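Local coordinates for oxidoreductase, NAD-binding/iron-sulfur cluster-binding protein (Nitratireductor pacificus pht-3B, PDB 6ZXU), which is a catabolic reductive dehalogenase, a cobalamin and iron-sulfur enzyme that probably removes halogen reductively from organohalide substrates, at residues Q57-P62 with D205-A210; G214-R217 with V222-A225. All blocks are in the same frame, centred on the assembly; numbering follows the deposited sequence.

Contact 1. Residues Q57-P62 with D205-A210; sequences QPARQP and DLARLA
The methyl group of A207 meets the backbone of A59 more closely than its side chain. A207 CB lies 3.3 Å from A59 O but 4.2 Å from A59 CB, so the main touch is a methyl resting against a carbonyl, with the methyl-methyl approach beside it. A207 directs its CB toward 57-62, and its CA is 6.0 Å from R60 CA. Both partners at this point are alanines, so the backbone of 57-62 can lie near the helix.

The second van der Waals approach is between Q61 and L206. Q61 CG stands anti to its carbonyl carbon (chi1 -64°), and the extended chain beyond it carries the amide to the leucine, where Q61 NE2 comes within 3.6 Å of L206 CD1. Here the amide nitrogen rests against a methyl without a hydrogen bond, the two side chains crossing at a slant. The other end of the amide is used elsewhere: OE1 accepts from L234 N on strand 232-239, which anchors the buried glutamine to the sheet.

In the fold, a non-regular chain preceding helix 74-85 is laid over the first turn of helix 206-212, which also packs on strand 232-239 through L206 and A210. The site lies away from the cobalamin and iron-sulfur clusters.

Within each segment, side chains also make their own hydrogen bonds. D205 is the N-cap of the helix: its OD1 takes the R208 N-H at 3.1 Å, met from above the carboxylate plane, with a nearly straight N-H...O angle of 163°. D205 OD2 sits 4.1 Å above the guanidinium plane of R208, over its centre. On the side of 57-62 turned away from the helix, R60 runs alongside its own chain, NH1 donating to Q61 O at 2.8 Å with the acceptor close to the guanidinium plane and the N-H...O angle bent to 142°.

Contact 2. Residues G214-R217 with V222-A225; sequences GLAR and VLVA
The guanidinium of R217 reaches V224 through one N-H and a water. R217 NE donates to the water at 3.2 Å, and the water in turn donates to V224 O at 3.1 Å. At the far end of the group, NH1 is bonded to A250 O and G253 O, which fix its position on the loop beyond.

The frame for this is a β-hairpin: strands 217-219 and 222-224 run antiparallel, and R217 and V224 form a hydrogen-bonded pair. Both bonds of the pair are present. R217 N donates to V224 O at 3.0 Å with an N-H...O angle of 169°, while V224 N reaches R217 O at 2.8 Å, lying nearly in line with its C=O bond (C=O...N 171°). V224 O is thus gripped twice, by an amide and by the water. R217 O also receives a CA-H contact from L223 CA at 3.4 Å.

R217 and V224 share one side of the hairpin; on the other, A216 CB meets L223 CD2 at 4.1 Å. L223 extends this apolar patch to A207 and V211 of helix 206-212 and to F232 and L234 of strand 232-239.

G214, with positive phi, ends that helix in a Schellman motif and leads the chain into the hairpin. Just after it, L215 O is buried with no hydrogen-bond partner in the model: A225 CB lies 3.3 Å from it, and A225 CA offers it a bent CA-H contact at 3.5 Å.

In the fold
The two contacts lie side by side, their centres about 8 Å apart, and follow each other along the chain. Helix 206-212 links them: contact 1 uses its first turn, and A210 O probably accepts from L215 N as the chain enters contact 2. The 57-62 segment also lies against the hairpin, R60 O probably accepting from L223 N at 3.0 Å. L223 CD1 in turn packs on A207 CB at 3.8 Å, joining the two apolar patches. Contact 1 is the more buried and is held by packing across its segments; contact 2, only partly buried, relies on paired backbone bonds and a water, with V224 exposed at the surface.

Contact 1. Residues Q57-P62 with D205-A210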
loop_
_atom_site.group_PDB
_atom_site.type_symbol
_atom_site.label_atom_id
_atom_site.label_comp_id
_atom_site.label_asym_id
_atom_site.label_seq_id
_atom_site.Cartn_x
_atom_site.Cartn_y
_atom_site.Cartn_z
ATOM N N GLN A 57 19.983 18.767 -26.046
ATOM C CA GLN A 57 21.415 18.778 -25.784
ATOM C C GLN A 57 21.824 17.542 -24.996
ATOM O O GLN A 57 21.023 16.888 -24.406
ATOM C CB GLN A 57 21.830 20.003 -25.025
ATOM C CG GLN A 57 20.989 20.245 -23.802
ATOM C CD GLN A 57 21.399 21.509 -23.037
ATOM O OE1 GLN A 57 22.566 21.914 -23.058
ATOM N NE2 GLN A 57 20.450 22.106 -22.329
ATOM N N PRO A 58 23.077 17.190 -25.023
ATOM C CA PRO A 58 23.361 15.918 -24.361
ATOM C C PRO A 58 23.231 16.002 -22.817
ATOM O O PRO A 58 23.573 17.026 -22.221
ATOM C CB PRO A 58 24.809 15.617 -24.773
ATOM C CG PRO A 58 25.395 16.956 -25.173
ATOM C CD PRO A 58 24.231 17.772 -25.709
ATOM N N ALA A 59 22.794 14.889 -22.193
ATOM C CA ALA A 59 22.529 14.848 -20.735
ATOM C C ALA A 59 22.393 13.421 -20.167
ATOM O O ALA A 59 21.973 12.537 -20.839
ATOM C CB ALA A 59 21.256 15.598 -20.418
ATOM N N ARG A 60 22.798 13.250 -18.930
ATOM C CA ARG A 60 22.641 11.977 -18.234
ATOM C C ARG A 60 21.807 12.197 -16.966
ATOM O O ARG A 60 21.677 13.308 -16.476
ATOM C CB ARG A 60 24.003 11.379 -17.841
ATOM C CG ARG A 60 24.765 12.208 -16.811
ATOM C CD ARG A 60 25.916 11.397 -16.214
ATOM N NE ARG A 60 26.724 12.123 -15.225
ATOM C CZ ARG A 60 26.375 12.340 -13.934
ATOM N NH1 ARG A 60 25.200 11.907 -13.433
ATOM N NH2 ARG A 60 27.185 13.037 -13.141
ATOM N N GLN A 61 21.296 11.084 -16.440
ATOM C CA GLN A 61 20.567 11.051 -15.194
ATOM C C GLN A 61 21.503 11.221 -14.050
ATOM O O GLN A 61 22.650 10.870 -14.144
ATOM C CB GLN A 61 19.813 9.749 -15.032
ATOM C CG GLN A 61 18.736 9.505 -16.045
ATOM C CD GLN A 61 17.907 8.300 -15.696
ATOM O OE1 GLN A 61 17.171 8.339 -14.740
ATOM N NE2 GLN A 61 17.974 7.252 -16.493
ATOM N N PRO A 62 21.021 11.808 -12.928
ATOM C CA PRO A 62 21.759 11.759 -11.669
ATOM C C PRO A 62 22.182 10.360 -11.244
ATOM O O PRO A 62 21.524 9.382 -11.538
ATOM C CB PRO A 62 20.746 12.290 -10.615
ATOM C CG PRO A 62 19.789 13.117 -11.410
ATOM C CD PRO A 62 19.689 12.443 -12.747
ATOM N N ASP A 205 15.750 7.659 -25.763
ATOM C CA ASP A 205 16.702 8.501 -25.011
ATOM C C ASP A 205 15.942 9.142 -23.846
ATOM O O ASP A 205 15.256 10.142 -24.021
ATOM C CB ASP A 205 17.314 9.596 -25.900
ATOM C CG ASP A 205 18.477 10.316 -25.245
ATOM O OD1 ASP A 205 18.511 10.590 -24.016
ATOM O OD2 ASP A 205 19.396 10.679 -25.994
ATOM N N LEU A 206 16.116 8.569 -22.663
ATOM C CA LEU A 206 15.343 8.960 -21.512
ATOM C C LEU A 206 15.613 10.402 -21.141
ATOM O O LEU A 206 14.693 11.129 -20.874
ATOM C CB LEU A 206 15.661 8.044 -20.294
ATOM C CG LEU A 206 15.478 6.533 -20.422
ATOM C CD1 LEU A 206 16.115 5.784 -19.248
ATOM C CD2 LEU A 206 14.001 6.209 -20.539
ATOM N N ALA A 207 16.873 10.816 -21.057
ATOM C CA ALA A 207 17.213 12.168 -20.664
ATOM C C ALA A 207 16.647 13.194 -21.625
ATOM O O ALA A 207 16.052 14.216 -21.201
ATOM C CB ALA A 207 18.696 12.319 -20.503
ATOM N N ARG A 208 16.690 12.892 -22.926
ATOM C CA ARG A 208 16.132 13.797 -23.897
ATOM C C ARG A 208 14.606 13.972 -23.717
ATOM O O ARG A 208 14.060 15.075 -23.842
ATOM C CB ARG A 208 16.450 13.275 -25.337
ATOM C CG ARG A 208 15.475 13.890 -26.362
ATOM C CD ARG A 208 15.809 13.534 -27.809
ATOM N NE ARG A 208 17.188 13.936 -28.002
ATOM C CZ ARG A 208 18.027 13.337 -28.816
ATOM N NH1 ARG A 208 17.607 12.303 -29.541
ATOM N NH2 ARG A 208 19.272 13.794 -28.903
ATOM N N LEU A 209 13.919 12.874 -23.512
ATOM C CA LEU A 209 12.492 12.920 -23.357
ATOM C C LEU A 209 12.119 13.641 -22.016
ATOM O O LEU A 209 11.043 14.256 -21.930
ATOM C CB LEU A 209 11.857 11.521 -23.359
ATOM C CG LEU A 209 11.971 10.727 -24.698
ATOM C CD1 LEU A 209 11.421 9.343 -24.545
ATOM C CD2 LEU A 209 11.260 11.456 -25.830
ATOM N N ALA A 210 12.937 13.489 -20.990
ATOM C CA ALA A 210 12.652 14.203 -19.733
ATOM C C ALA A 210 12.673 15.713 -19.915
ATOM O O ALA A 210 11.897 16.449 -19.265
ATOM C CB ALA A 210 13.642 13.803 -18.653
#

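Contact 2. Residues G214-R217 with V222-A225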
loop_
_atom_site.group_PDB
_atom_site.type_symbol
_atom_site.label_atom_id
_atom_site.label_comp_id
_atom_site.label_asym_id
_atom_site.label_seq_id
_atom_site.Cartn_x
_atom_site.Cartn_y
_atom_site.Cartn_z
ATOM N N GLY A 214 9.232 18.270 -19.925
ATOM C CA GLY A 214 9.112 19.357 -18.965
ATOM C C GLY A 214 9.449 18.986 -17.529
ATOM O O GLY A 214 9.089 19.708 -16.623
ATOM N N LEU A 215 10.200 17.892 -17.309
ATOM C CA LEU A 215 10.540 17.470 -15.937
ATOM C C LEU A 215 11.871 17.999 -15.506
ATOM O O LEU A 215 12.119 18.133 -14.327
ATOM C CB LEU A 215 10.558 15.906 -15.837
ATOM C CG LEU A 215 9.372 15.095 -16.293
ATOM C CD1 LEU A 215 9.481 13.681 -15.756
ATOM C CD2 LEU A 215 8.111 15.750 -15.809
ATOM N N ALA A 216 12.772 18.274 -16.456
ATOM C CA ALA A 216 14.110 18.672 -16.099
ATOM C C ALA A 216 14.756 19.636 -17.096
ATOM O O ALA A 216 14.247 19.841 -18.177
ATOM C CB ALA A 216 14.972 17.444 -15.878
ATOM N N ARG A 217 15.882 20.189 -16.678
ATOM C CA ARG A 217 16.778 20.950 -17.494
ATOM C C ARG A 217 18.151 20.399 -17.284
ATOM O O ARG A 217 18.351 19.606 -16.387
ATOM C CB ARG A 217 16.819 22.401 -17.048
ATOM C CG ARG A 217 15.454 23.017 -16.864
ATOM C CD ARG A 217 15.566 24.539 -16.731
ATOM N NE ARG A 217 16.059 24.985 -15.456
ATOM C CZ ARG A 217 16.109 26.275 -15.085
ATOM N NH1 ARG A 217 15.735 27.272 -15.899
ATOM N NH2 ARG A 217 16.560 26.576 -13.872
ATOM N N VAL A 222 24.162 17.205 -16.838
ATOM C CA VAL A 222 23.394 16.344 -15.911
ATOM C C VAL A 222 22.019 16.949 -15.781
ATOM O O VAL A 222 21.879 18.160 -15.695
ATOM C CB VAL A 222 24.052 16.254 -14.510
ATOM C CG1 VAL A 222 23.369 15.222 -13.660
ATOM C CG2 VAL A 222 25.516 15.862 -14.609
ATOM N N LEU A 223 21.003 16.109 -15.792
ATOM C CA LEU A 223 19.633 16.537 -15.565
ATOM C C LEU A 223 19.406 17.021 -14.149
ATOM O O LEU A 223 19.973 16.486 -13.214
ATOM C CB LEU A 223 18.674 15.409 -15.819
ATOM C CG LEU A 223 18.528 14.910 -17.234
ATOM C CD1 LEU A 223 17.551 13.763 -17.200
ATOM C CD2 LEU A 223 18.053 16.020 -18.170
ATOM N N VAL A 224 18.656 18.110 -14.040
ATOM C CA VAL A 224 18.297 18.760 -12.780
ATOM C C VAL A 224 16.799 19.008 -12.804
ATOM O O VAL A 224 16.278 19.612 -13.720
ATOM C CB VAL A 224 19.048 20.086 -12.545
ATOM C CG1 VAL A 224 18.550 20.733 -11.259
ATOM C CG2 VAL A 224 20.550 19.872 -12.377
ATOM N N ALA A 225 16.064 18.456 -11.858
ATOM C CA ALA A 225 14.592 18.632 -11.848
ATOM C C ALA A 225 14.221 19.564 -10.761
ATOM O O ALA A 225 14.762 19.447 -9.655
ATOM C CB ALA A 225 13.890 17.289 -11.637
HETATM O O HOH W 1 15.741 22.605 -13.347
#